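Local coordinates for NADH-rubredoxin oxidoreductase (Clostridium acetobutylicum, PDB 3KLJ), which catalyses the NADH-dependent reduction of rubredoxin through a bound FAD, passing electrons on to the proteins that scavenge dioxygen in this obligate anaerobe, at residues 43-51 and 61-69; 272-283 and 297-305. All coordinates share one frame; numbering follows the deposited sequence. Where two conformers were deposited one is given.

Contact 1 of 2, residues 43-51 and 61-69. With FAD (flavin-adenine dinucleotide), chain B.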
loop_
_atom_site.group_PDB
_atom_site.type_symbol
_atom_site.label_atom_id
_atom_site.label_comp_id
_atom_site.label_asym_id
_atom_site.label_seq_id
_atom_site.Cartn_x
_atom_site.Cartn_y
_atom_site.Cartn_z
ATOM N N TYR A 43 0.026 19.485 0.199
ATOM C CA TYR A 43 -0.724 19.174 1.417
ATOM C C TYR A 43 0.181 18.580 2.487
ATOM O O TYR A 43 1.171 17.907 2.178
ATOM C CB TYR A 43 -1.892 18.203 1.110
ATOM C CG TYR A 43 -2.675 18.596 -0.130
ATOM C CD1 TYR A 43 -3.506 19.720 -0.126
ATOM C CD2 TYR A 43 -2.554 17.869 -1.318
ATOM C CE1 TYR A 43 -4.211 20.099 -1.265
ATOM C CE2 TYR A 43 -3.261 18.238 -2.463
ATOM C CZ TYR A 43 -4.085 19.356 -2.428
ATOM O OH TYR A 43 -4.790 19.735 -3.547
ATOM N N LEU A 44 -0.157 18.848 3.744
ATOM C CA LEU A 44 0.475 18.189 4.890
ATOM C C LEU A 44 0.225 16.670 4.857
ATOM O O LEU A 44 -0.635 16.208 4.102
ATOM C CB LEU A 44 -0.068 18.798 6.186
ATOM C CG LEU A 44 0.653 19.997 6.838
ATOM C CD1 LEU A 44 1.854 20.557 6.065
ATOM C CD2 LEU A 44 -0.313 21.097 7.245
ATOM N N PRO A 45 0.993 15.891 5.650
ATOM C CA PRO A 45 0.754 14.456 5.736
ATOM C C PRO A 45 -0.709 14.099 5.975
ATOM O O PRO A 45 -1.344 14.630 6.887
ATOM C CB PRO A 45 1.605 14.041 6.934
ATOM C CG PRO A 45 2.798 14.930 6.826
ATOM C CD PRO A 45 2.289 16.252 6.261
ATOM N N TYR A 46 -1.222 13.186 5.160
ATOM C CA TYR A 46 -2.602 12.741 5.302
ATOM C C TYR A 46 -2.724 11.225 5.283
ATOM O O TYR A 46 -1.823 10.522 4.796
ATOM C CB TYR A 46 -3.490 13.387 4.241
ATOM C CG TYR A 46 -3.056 13.197 2.798
ATOM C CD1 TYR A 46 -2.248 14.146 2.157
ATOM C CD2 TYR A 46 -3.483 12.089 2.061
ATOM C CE1 TYR A 46 -1.872 13.992 0.816
ATOM C CE2 TYR A 46 -3.114 11.921 0.730
ATOM C CZ TYR A 46 -2.311 12.880 0.109
ATOM O OH TYR A 46 -1.955 12.707 -1.213
ATOM N N TYR A 47 -3.831 10.733 5.837
ATOM C CA TYR A 47 -4.084 9.298 5.945
ATOM C C TYR A 47 -4.507 8.777 4.574
ATOM O O TYR A 47 -5.708 8.636 4.278
ATOM C CB TYR A 47 -5.162 9.008 6.995
ATOM C CG TYR A 47 -5.086 7.601 7.548
ATOM C CD1 TYR A 47 -5.795 6.561 6.954
ATOM C CD2 TYR A 47 -4.291 7.310 8.658
ATOM C CE1 TYR A 47 -5.719 5.256 7.452
ATOM C CE2 TYR A 47 -4.213 6.017 9.167
ATOM C CZ TYR A 47 -4.935 4.998 8.559
ATOM O OH TYR A 47 -4.855 3.721 9.038
ATOM N N ARG A 48 -3.498 8.515 3.747
ATOM C CA ARG A 48 -3.684 8.124 2.346
ATOM C C ARG A 48 -4.739 7.013 2.081
ATOM O O ARG A 48 -5.476 7.121 1.101
ATOM C CB ARG A 48 -2.327 7.764 1.709
ATOM C CG ARG A 48 -2.318 7.675 0.165
ATOM C CD ARG A 48 -0.885 7.398 -0.381
ATOM N NE ARG A 48 0.061 8.436 0.051
ATOM C CZ ARG A 48 0.082 9.687 -0.415
ATOM N NH1 ARG A 48 0.966 10.557 0.056
ATOM N NH2 ARG A 48 -0.772 10.076 -1.355
ATOM N N PRO A 49 -4.806 5.947 2.931
ATOM C CA PRO A 49 -5.829 4.917 2.678
ATOM C C PRO A 49 -7.278 5.399 2.682
ATOM O O PRO A 49 -8.155 4.651 2.247
ATOM C CB PRO A 49 -5.598 3.895 3.811
ATOM C CG PRO A 49 -4.115 4.019 4.109
ATOM C CD PRO A 49 -3.868 5.521 3.993
ATOM N N ARG A 50 -7.535 6.626 3.133
ATOM C CA ARG A 50 -8.911 7.121 3.168
ATOM C C ARG A 50 -9.278 7.917 1.913
ATOM O O ARG A 50 -10.338 8.520 1.866
ATOM C CB ARG A 50 -9.197 7.939 4.435
ATOM C CG ARG A 50 -8.674 7.306 5.688
ATOM C CD ARG A 50 -9.645 7.335 6.823
ATOM N NE ARG A 50 -9.756 8.636 7.452
ATOM C CZ ARG A 50 -10.857 9.388 7.460
ATOM N NH1 ARG A 50 -11.963 8.984 6.858
ATOM N NH2 ARG A 50 -10.842 10.555 8.071
ATOM N N LEU A 51 -8.408 7.893 0.900
ATOM C CA LEU A 51 -8.674 8.586 -0.365
ATOM C C LEU A 51 -9.998 8.136 -1.004
ATOM O O LEU A 51 -10.687 8.934 -1.644
ATOM C CB LEU A 51 -7.491 8.444 -1.339
ATOM C CG LEU A 51 -6.282 9.353 -1.055
ATOM C CD1 LEU A 51 -5.119 9.023 -1.975
ATOM C CD2 LEU A 51 -6.637 10.839 -1.161
ATOM N N ILE A 61 -9.522 17.345 1.772
ATOM C CA ILE A 61 -8.182 17.106 2.306
ATOM C C ILE A 61 -8.152 17.292 3.824
ATOM O O ILE A 61 -7.571 16.483 4.552
ATOM C CB ILE A 61 -7.076 17.968 1.584
ATOM C CG1 ILE A 61 -5.678 17.713 2.172
ATOM C CG2 ILE A 61 -7.401 19.478 1.615
ATOM C CD1 ILE A 61 -5.108 16.311 1.932
ATOM N N ASP A 62 -8.807 18.349 4.283
ATOM C CA ASP A 62 -8.890 18.676 5.702
ATOM C C ASP A 62 -9.397 17.532 6.585
ATOM O O ASP A 62 -8.956 17.397 7.726
ATOM C CB ASP A 62 -9.743 19.927 5.877
ATOM C CG ASP A 62 -9.372 21.008 4.879
ATOM O OD1 ASP A 62 -8.171 21.371 4.833
ATOM O OD2 ASP A 62 -10.264 21.480 4.136
ATOM N N ASP A 63 -10.297 16.705 6.042
ATOM C CA ASP A 63 -10.870 15.588 6.783
ATOM C C ASP A 63 -9.928 14.399 6.922
ATOM O O ASP A 63 -10.194 13.511 7.732
ATOM C CB ASP A 63 -12.157 15.091 6.126
ATOM C CG ASP A 63 -13.159 16.185 5.918
ATOM O OD1 ASP A 63 -13.371 16.990 6.849
ATOM O OD2 ASP A 63 -13.729 16.235 4.813
ATOM N N ILE A 64 -8.857 14.359 6.123
ATOM C CA ILE A 64 -7.939 13.213 6.155
ATOM C C ILE A 64 -6.499 13.530 6.572
ATOM O O ILE A 64 -5.676 12.616 6.692
ATOM C CB ILE A 64 -7.953 12.371 4.836
ATOM C CG1 ILE A 64 -7.506 13.203 3.620
ATOM C CG2 ILE A 64 -9.330 11.701 4.624
ATOM C CD1 ILE A 64 -7.086 12.349 2.425
ATOM N N LEU A 65 -6.201 14.814 6.788
ATOM C CA LEU A 65 -4.894 15.249 7.311
ATOM C C LEU A 65 -4.632 14.591 8.667
ATOM O O LEU A 65 -5.536 14.510 9.505
ATOM C CB LEU A 65 -4.848 16.791 7.464
ATOM C CG LEU A 65 -4.861 17.669 6.202
ATOM C CD1 LEU A 65 -4.918 19.186 6.510
ATOM C CD2 LEU A 65 -3.682 17.339 5.301
ATOM N N ILE A 66 -3.406 14.118 8.877
ATOM C CA ILE A 66 -3.037 13.532 10.170
ATOM C C ILE A 66 -2.986 14.631 11.245
ATOM O O ILE A 66 -3.608 14.514 12.309
ATOM C CB ILE A 66 -1.697 12.726 10.125
ATOM C CG1 ILE A 66 -1.761 11.581 9.097
ATOM C CG2 ILE A 66 -1.412 12.131 11.498
ATOM C CD1 ILE A 66 -0.368 10.858 8.813
ATOM N N LYS A 67 -2.238 15.694 10.957
ATOM C CA LYS A 67 -2.190 16.859 11.831
ATOM C C LYS A 67 -2.438 18.097 11.003
ATOM O O LYS A 67 -2.028 18.161 9.841
ATOM C CB LYS A 67 -0.826 16.984 12.520
ATOM C CG LYS A 67 -0.421 15.782 13.373
ATOM C CD LYS A 67 -1.239 15.653 14.651
ATOM C CE LYS A 67 -0.827 14.376 15.376
ATOM N NZ LYS A 67 -1.602 14.177 16.613
ATOM N N LYS A 68 -3.096 19.077 11.609
ATOM C CA LYS A 68 -3.328 20.379 10.975
ATOM C C LYS A 68 -2.086 21.262 11.081
ATOM O O LYS A 68 -1.147 20.932 11.814
ATOM C CB LYS A 68 -4.548 21.067 11.601
ATOM C CG LYS A 68 -5.804 20.195 11.632
ATOM C CD LYS A 68 -6.725 20.451 10.443
ATOM C CE LYS A 68 -7.929 19.515 10.466
ATOM N NZ LYS A 68 -9.201 20.228 10.123
ATOM N N ASN A 69 -2.081 22.366 10.333
ATOM C CA ASN A 69 -0.946 23.303 10.295
ATOM C C ASN A 69 -0.408 23.683 11.667
ATOM O O ASN A 69 0.804 23.667 11.892
ATOM C CB ASN A 69 -1.326 24.580 9.533
ATOM C CG ASN A 69 -0.898 24.542 8.083
ATOM O OD1 ASN A 69 0.231 24.900 7.745
ATOM N ND2 ASN A 69 -1.803 24.115 7.213
HETATM P PA FAD B . 3.500 7.938 1.023
HETATM O O1A FAD B . 3.478 7.659 -0.456
HETATM O O2A FAD B . 2.127 7.881 1.650
HETATM O O5B FAD B . 4.163 9.366 1.287
HETATM C C5B FAD B . 5.388 9.723 0.672
HETATM C C4B FAD B . 5.375 11.218 0.351
HETATM O O4B FAD B . 6.650 11.610 -0.154
HETATM C C3B FAD B . 4.354 11.540 -0.737
HETATM O O3B FAD B . 3.532 12.610 -0.301
HETATM C C2B FAD B . 5.178 11.936 -1.948
HETATM O O2B FAD B . 4.581 12.974 -2.693
HETATM C C1B FAD B . 6.480 12.406 -1.315
HETATM N N9A FAD B . 7.647 12.298 -2.210
HETATM C C8A FAD B . 7.893 11.335 -3.152
HETATM N N7A FAD B . 9.077 11.607 -3.748
HETATM C C5A FAD B . 9.596 12.724 -3.199
HETATM C C6A FAD B . 10.772 13.434 -3.445
HETATM N N6A FAD B . 11.482 13.191 -4.547
HETATM N N1A FAD B . 11.029 14.576 -2.705
HETATM C C2A FAD B . 10.140 15.008 -1.739
HETATM N N3A FAD B . 8.973 14.304 -1.510
HETATM C C4A FAD B . 8.706 13.173 -2.228
HETATM N N1 FAD B . -2.340 0.578 3.236
HETATM C C2 FAD B . -2.885 -0.283 4.164
HETATM O O2 FAD B . -2.166 -0.785 5.012
HETATM N N3 FAD B . -4.236 -0.562 4.166
HETATM C C4 FAD B . -5.054 0.011 3.220
HETATM O O4 FAD B . -6.255 -0.271 3.240
HETATM C C4X FAD B . -4.513 0.878 2.260
HETATM N N5 FAD B . -5.318 1.476 1.302
HETATM C C5X FAD B . -4.777 2.334 0.362
HETATM C C6 FAD B . -5.596 2.930 -0.606
HETATM C C7 FAD B . -5.033 3.808 -1.546
HETATM C C7M FAD B . -5.904 4.448 -2.587
HETATM C C8 FAD B . -3.664 4.076 -1.523
HETATM C C8M FAD B . -3.031 5.010 -2.525
HETATM C C9 FAD B . -2.858 3.477 -0.563
HETATM C C9A FAD B . -3.410 2.609 0.385
HETATM N N10 FAD B . -2.596 2.018 1.350
HETATM C C10 FAD B . -3.146 1.159 2.282
HETATM C "C1'" FAD B . -1.128 2.290 1.363
HETATM C "C2'" FAD B . -0.737 3.344 2.376
HETATM O "O2'" FAD B . -1.315 4.573 1.986
HETATM C "C3'" FAD B . 0.776 3.438 2.361
HETATM O "O3'" FAD B . 1.329 2.233 2.859
HETATM C "C4'" FAD B . 1.314 4.590 3.192
HETATM O "O4'" FAD B . 0.755 5.823 2.756
HETATM C "C5'" FAD B . 2.824 4.652 3.005
HETATM O "O5'" FAD B . 3.273 5.832 3.621
HETATM P P FAD B . 4.673 6.456 3.199
HETATM O O1P FAD B . 4.935 7.684 4.057
HETATM O O2P FAD B . 5.770 5.421 3.246
HETATM O O3P FAD B . 4.515 6.855 1.643
HETATM O O HOH W 1 -0.567 16.355 8.629
#
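In the FAD-binding domain of this glutathione-reductase-type flavoprotein, two loops are joined by a single beta bridge, Tyr46 with Leu65, between 43-51 and 61-69. Two nearly straight backbone bonds make it: Tyr47 N gives to Ile64 O (2.8 Å) and Ile66 N to Pro45 O (2.9 Å). A water donates to Pro45 O while accepting from Lys67 N, gripping that carbonyl twice. Beside the bridge, CD1 of Ile61 meets CD1 of Tyr46 (3.6 Å), and CG1 of Ile61 lies 3.7 Å from CD1 of Tyr43. Ile64 runs alongside the Tyr46 ring; CG1 set between backbone N and carbonyl carbon (chi1 62°) carries CD1 to CD2 of Tyr46 (3.6 Å). CG2 of Ile64 lies over one face of the Arg50 guanidinium, whose NH1 forms a salt bridge with Glu53. The buried Tyr46 hydroxyl accepts from Arg48 NH2 (2.9 Å) and bonds to Glu41, which also pairs with Arg48 NH1. These bonds probably hold Arg48 in place, its NE donating at 2.7 Å to the FAD phosphate oxygen O2A, in the guanidinium plane. Pro45 and Ile66 rest on Phe22 of helix 19-28, Leu44 on Tyr72 of helix 69-74, and Leu51 and Ile61 on Tyr133 of helix 133-146.

Contact 2 of 2, residues 272-283 and 297-305. With FAD (flavin-adenine dinucleotide), chain B.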
loop_
_atom_site.group_PDB
_atom_site.type_symbol
_atom_site.label_atom_id
_atom_site.label_comp_id
_atom_site.label_asym_id
_atom_site.label_seq_id
_atom_site.Cartn_x
_atom_site.Cartn_y
_atom_site.Cartn_z
ATOM N N LYS A 272 11.336 -7.654 2.385
ATOM C CA LYS A 272 9.899 -7.367 2.455
ATOM C C LYS A 272 9.598 -5.898 2.224
ATOM O O LYS A 272 10.220 -5.022 2.815
ATOM C CB LYS A 272 9.287 -7.873 3.770
ATOM C CG LYS A 272 9.327 -9.416 3.893
ATOM C CD LYS A 272 8.088 -9.987 4.568
ATOM C CE LYS A 272 8.130 -11.514 4.580
ATOM N NZ LYS A 272 7.056 -12.104 5.443
ATOM N N ASN A 273 8.649 -5.634 1.336
ATOM C CA ASN A 273 8.221 -4.270 1.049
ATOM C C ASN A 273 6.699 -4.263 0.883
ATOM O O ASN A 273 6.206 -4.073 -0.219
ATOM C CB ASN A 273 8.931 -3.758 -0.220
ATOM C CG ASN A 273 8.461 -2.361 -0.649
ATOM O OD1 ASN A 273 7.986 -2.177 -1.772
ATOM N ND2 ASN A 273 8.587 -1.386 0.244
ATOM N N PRO A 274 5.958 -4.473 1.988
ATOM C CA PRO A 274 4.548 -4.825 1.866
ATOM C C PRO A 274 3.630 -3.662 1.472
ATOM O O PRO A 274 2.565 -3.909 0.926
ATOM C CB PRO A 274 4.201 -5.396 3.263
ATOM C CG PRO A 274 5.563 -5.768 3.876
ATOM C CD PRO A 274 6.416 -4.617 3.382
ATOM N N GLY A 275 4.059 -2.424 1.714
ATOM C CA GLY A 275 3.326 -1.241 1.263
ATOM C C GLY A 275 2.067 -0.991 2.075
ATOM O O GLY A 275 1.029 -0.673 1.513
ATOM N N LEU A 276 2.173 -1.148 3.396
ATOM C CA LEU A 276 1.037 -1.035 4.296
ATOM C C LEU A 276 1.270 0.110 5.272
ATOM O O LEU A 276 2.414 0.393 5.626
ATOM C CB LEU A 276 0.818 -2.352 5.055
ATOM C CG LEU A 276 0.474 -3.580 4.203
ATOM C CD1 LEU A 276 0.513 -4.884 5.021
ATOM C CD2 LEU A 276 -0.883 -3.393 3.557
ATOM N N ILE A 277 0.182 0.750 5.711
ATOM C CA ILE A 277 0.294 1.948 6.550
ATOM C C ILE A 277 0.816 1.695 7.970
ATOM O O ILE A 277 1.582 2.513 8.483
ATOM C CB ILE A 277 -0.982 2.862 6.520
ATOM C CG1 ILE A 277 -0.636 4.260 7.064
ATOM C CG2 ILE A 277 -2.149 2.222 7.256
ATOM C CD1 ILE A 277 -1.457 5.376 6.525
ATOM N N ASN A 278 0.455 0.574 8.603
ATOM C CA ASN A 278 0.990 0.307 9.937
ATOM C C ASN A 278 2.520 0.145 9.914
ATOM O O ASN A 278 3.201 0.533 10.861
ATOM C CB ASN A 278 0.273 -0.858 10.644
ATOM C CG ASN A 278 0.383 -2.172 9.892
ATOM O OD1 ASN A 278 0.870 -2.226 8.763
ATOM N ND2 ASN A 278 -0.080 -3.248 10.524
ATOM N N ILE A 279 3.050 -0.391 8.816
ATOM C CA ILE A 279 4.501 -0.494 8.593
ATOM C C ILE A 279 5.138 0.891 8.422
ATOM O O ILE A 279 6.213 1.149 8.955
ATOM C CB ILE A 279 4.819 -1.406 7.376
ATOM C CG1 ILE A 279 4.341 -2.828 7.683
ATOM C CG2 ILE A 279 6.317 -1.386 7.029
ATOM C CD1 ILE A 279 4.467 -3.819 6.540
ATOM N N ALA A 280 4.469 1.766 7.672
ATOM C CA ALA A 280 4.924 3.143 7.476
ATOM C C ALA A 280 5.047 3.877 8.807
ATOM O O ALA A 280 6.069 4.506 9.094
ATOM C CB ALA A 280 3.981 3.889 6.533
ATOM N N ASN A 281 3.988 3.805 9.601
ATOM C CA ASN A 281 3.965 4.424 10.921
ATOM C C ASN A 281 5.094 3.906 11.811
ATOM O O ASN A 281 5.825 4.691 12.421
ATOM C CB ASN A 281 2.615 4.175 11.597
ATOM C CG ASN A 281 1.473 4.884 10.900
ATOM O OD1 ASN A 281 0.347 4.377 10.853
ATOM N ND2 ASN A 281 1.759 6.058 10.345
ATOM N N LYS A 282 5.244 2.582 11.874
ATOM C CA LYS A 282 6.195 1.973 12.797
ATOM C C LYS A 282 7.644 2.100 12.312
ATOM O O LYS A 282 8.553 2.347 13.114
ATOM C CB LYS A 282 5.827 0.509 13.036
ATOM C CG LYS A 282 5.618 0.136 14.503
ATOM C CD LYS A 282 6.879 -0.522 15.104
ATOM C CE LYS A 282 7.507 0.304 16.226
ATOM N NZ LYS A 282 7.952 1.655 15.770
ATOM N N GLN A 283 7.869 1.938 11.010
ATOM C CA GLN A 283 9.219 2.175 10.478
ATOM C C GLN A 283 9.607 3.653 10.553
ATOM O O GLN A 283 10.743 3.973 10.882
ATOM C CB GLN A 283 9.400 1.630 9.062
ATOM C CG GLN A 283 9.408 0.094 8.991
ATOM C CD GLN A 283 9.575 -0.424 7.575
ATOM O OE1 GLN A 283 9.391 0.317 6.603
ATOM N NE2 GLN A 283 9.895 -1.719 7.448
ATOM N N SER A 297 14.863 -0.909 17.554
ATOM C CA SER A 297 14.779 -1.883 16.477
ATOM C C SER A 297 13.341 -2.141 16.043
ATOM O O SER A 297 12.470 -2.431 16.864
ATOM C CB SER A 297 15.397 -3.208 16.900
ATOM O OG SER A 297 16.797 -3.163 16.782
ATOM N N TYR A 298 13.126 -2.066 14.738
ATOM C CA TYR A 298 11.884 -2.485 14.128
ATOM C C TYR A 298 11.862 -4.000 14.028
ATOM O O TYR A 298 12.839 -4.618 13.593
ATOM C CB TYR A 298 11.760 -1.875 12.729
ATOM C CG TYR A 298 10.561 -2.371 11.946
ATOM C CD1 TYR A 298 10.717 -3.285 10.901
ATOM C CD2 TYR A 298 9.277 -1.939 12.260
ATOM C CE1 TYR A 298 9.621 -3.744 10.182
ATOM C CE2 TYR A 298 8.172 -2.398 11.550
ATOM C CZ TYR A 298 8.358 -3.294 10.512
ATOM O OH TYR A 298 7.277 -3.747 9.807
ATOM N N SER A 299 10.749 -4.606 14.420
ATOM C CA SER A 299 10.544 -6.013 14.094
ATOM C C SER A 299 9.312 -6.153 13.213
ATOM O O SER A 299 8.344 -5.414 13.367
ATOM C CB SER A 299 10.458 -6.893 15.343
ATOM O OG SER A 299 9.241 -6.670 16.026
ATOM N N GLU A 300 9.374 -7.094 12.277
ATOM C CA GLU A 300 8.292 -7.348 11.341
ATOM C C GLU A 300 6.987 -7.597 12.097
ATOM O O GLU A 300 6.933 -8.443 12.979
ATOM C CB GLU A 300 8.647 -8.550 10.473
ATOM C CG GLU A 300 7.722 -8.755 9.295
ATOM C CD GLU A 300 8.018 -10.035 8.542
ATOM O OE1 GLU A 300 9.079 -10.654 8.784
ATOM O OE2 GLU A 300 7.178 -10.421 7.702
ATOM N N ILE A 301 5.945 -6.849 11.749
ATOM C CA ILE A 301 4.693 -6.883 12.498
ATOM C C ILE A 301 3.660 -7.814 11.867
ATOM O O ILE A 301 2.866 -8.454 12.566
ATOM C CB ILE A 301 4.015 -5.469 12.528
ATOM C CG1 ILE A 301 5.017 -4.346 12.819
ATOM C CG2 ILE A 301 2.811 -5.444 13.506
ATOM C CD1 ILE A 301 4.547 -2.974 12.325
ATOM N N ILE A 302 3.735 -7.932 10.546
ATOM C CA ILE A 302 2.556 -7.691 9.703
ATOM C C ILE A 302 1.465 -8.737 9.480
ATOM O O ILE A 302 1.674 -9.717 8.753
ATOM C CB ILE A 302 2.976 -7.097 8.337
ATOM C CG1 ILE A 302 4.288 -6.332 8.500
ATOM C CG2 ILE A 302 1.861 -6.210 7.786
ATOM C CD1 ILE A 302 4.180 -5.120 9.445
ATOM N N PRO A 303 0.286 -8.499 10.101
ATOM C CA PRO A 303 -0.986 -9.001 9.598
ATOM C C PRO A 303 -1.655 -7.900 8.761
ATOM O O PRO A 303 -1.253 -6.731 8.825
ATOM C CB PRO A 303 -1.786 -9.268 10.878
ATOM C CG PRO A 303 -1.099 -8.462 11.977
ATOM C CD PRO A 303 0.116 -7.806 11.393
ATOM N N SER A 304 -2.705 -8.267 8.040
ATOM C CA SER A 304 -3.535 -7.296 7.320
ATOM C C SER A 304 -4.880 -7.920 6.965
ATOM O O SER A 304 -4.956 -8.774 6.072
ATOM C CB SER A 304 -2.825 -6.735 6.072
ATOM O OG SER A 304 -2.691 -7.710 5.051
ATOM N N PRO A 305 -5.942 -7.535 7.698
ATOM C CA PRO A 305 -7.256 -7.987 7.267
ATOM C C PRO A 305 -7.728 -7.122 6.111
ATOM O O PRO A 305 -7.987 -5.930 6.276
ATOM C CB PRO A 305 -8.141 -7.788 8.507
ATOM C CG PRO A 305 -7.196 -7.485 9.640
ATOM C CD PRO A 305 -5.994 -6.862 9.007
HETATM P PA FAD B . 3.500 7.938 1.023
HETATM O O1A FAD B . 3.478 7.659 -0.456
HETATM O O2A FAD B . 2.127 7.881 1.650
HETATM O O5B FAD B . 4.163 9.366 1.287
HETATM C C5B FAD B . 5.388 9.723 0.672
HETATM C C4B FAD B . 5.375 11.218 0.351
HETATM O O4B FAD B . 6.650 11.610 -0.154
HETATM C C3B FAD B . 4.354 11.540 -0.737
HETATM O O3B FAD B . 3.532 12.610 -0.301
HETATM C C2B FAD B . 5.178 11.936 -1.948
HETATM O O2B FAD B . 4.581 12.974 -2.693
HETATM C C1B FAD B . 6.480 12.406 -1.315
HETATM N N9A FAD B . 7.647 12.298 -2.210
HETATM C C8A FAD B . 7.893 11.335 -3.152
HETATM N N7A FAD B . 9.077 11.607 -3.748
HETATM C C5A FAD B . 9.596 12.724 -3.199
HETATM C C6A FAD B . 10.772 13.434 -3.445
HETATM N N6A FAD B . 11.482 13.191 -4.547
HETATM N N1A FAD B . 11.029 14.576 -2.705
HETATM C C2A FAD B . 10.140 15.008 -1.739
HETATM N N3A FAD B . 8.973 14.304 -1.510
HETATM C C4A FAD B . 8.706 13.173 -2.228
HETATM N N1 FAD B . -2.340 0.578 3.236
HETATM C C2 FAD B . -2.885 -0.283 4.164
HETATM O O2 FAD B . -2.166 -0.785 5.012
HETATM N N3 FAD B . -4.236 -0.562 4.166
HETATM C C4 FAD B . -5.054 0.011 3.220
HETATM O O4 FAD B . -6.255 -0.271 3.240
HETATM C C4X FAD B . -4.513 0.878 2.260
HETATM N N5 FAD B . -5.318 1.476 1.302
HETATM C C5X FAD B . -4.777 2.334 0.362
HETATM C C6 FAD B . -5.596 2.930 -0.606
HETATM C C7 FAD B . -5.033 3.808 -1.546
HETATM C C7M FAD B . -5.904 4.448 -2.587
HETATM C C8 FAD B . -3.664 4.076 -1.523
HETATM C C8M FAD B . -3.031 5.010 -2.525
HETATM C C9 FAD B . -2.858 3.477 -0.563
HETATM C C9A FAD B . -3.410 2.609 0.385
HETATM N N10 FAD B . -2.596 2.018 1.350
HETATM C C10 FAD B . -3.146 1.159 2.282
HETATM C "C1'" FAD B . -1.128 2.290 1.363
HETATM C "C2'" FAD B . -0.737 3.344 2.376
HETATM O "O2'" FAD B . -1.315 4.573 1.986
HETATM C "C3'" FAD B . 0.776 3.438 2.361
HETATM O "O3'" FAD B . 1.329 2.233 2.859
HETATM C "C4'" FAD B . 1.314 4.590 3.192
HETATM O "O4'" FAD B . 0.755 5.823 2.756
HETATM C "C5'" FAD B . 2.824 4.652 3.005
HETATM O "O5'" FAD B . 3.273 5.832 3.621
HETATM P P FAD B . 4.673 6.456 3.199
HETATM O O1P FAD B . 4.935 7.684 4.057
HETATM O O2P FAD B . 5.770 5.421 3.246
HETATM O O3P FAD B . 4.515 6.855 1.643
#
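Ile302, Ile301 and Tyr298, on the extended link from the FAD-binding to the C-terminal domain of this glutathione-reductase-type fold, press onto the flank of the FAD-contacting helix 277-291 and the loop before it. CG2 of Ile302 fits tightly against CD1 of Leu276 (3.3 Å), the two side chains running antiparallel past one another; the CG1-CD1 branch of Ile302 faces Ile279, where the modelled carbons are too close to be relied on. CB of Ser304 touches the same Leu276 CD1 (4.0 Å) from another direction. About one turn beyond Ile279, CD1 of Ile301 settles against CB of Lys282 (3.8 Å). Tyr298 fills the last hollow: with the ring swung opposite the backbone N (chi1 174°), it reaches in among Ile279, Lys282 and Gln283. Gln283 CG stands over the ring centre, 7° off the normal, in a CH-pi contact, and Lys282 CD approaches the ring edge. Gln283 OE1 accepts from the backbone of Gly264, which holds the amide, and Phe269 meets the Tyr298 ring edge-to-face. At the start of the helix, Leu276 is at the N-cap position, and Ile277 N donates to flavin O2 (2.9 Å), where the helix start could help stabilise negative charge on the reduced flavin. At the outer margin, Lys272 and Glu300 lie roughly perpendicular in a salt bridge, NZ meeting the syn lone pair of OE2 at 2.8 Å.

How the contacts relate
From the N terminus, the chain leaves strand 35-38 into 43-51, makes helix 51-56, and returns at 61-69, where contact 1 closes a short loop before helix 69-74. The chain then passes through the NADH-binding domain and returns before contact 2 opens at 272-283. Helix 277-291 lies largely within this second loop, which 297-305 closes ahead of strand 306-309. The loops are in series, neither nesting nor crossing; the centres of contacts 1 and 2 lie about 20 Å apart. They meet at Ile277, whose CD1 packs 3.5 Å from CD of Pro49 and CG2 3.6 Å from Tyr47 OH, and both touch FAD: contact 1 at phosphate and flavin ring, contact 2 at flavin O2 and ribityl chain.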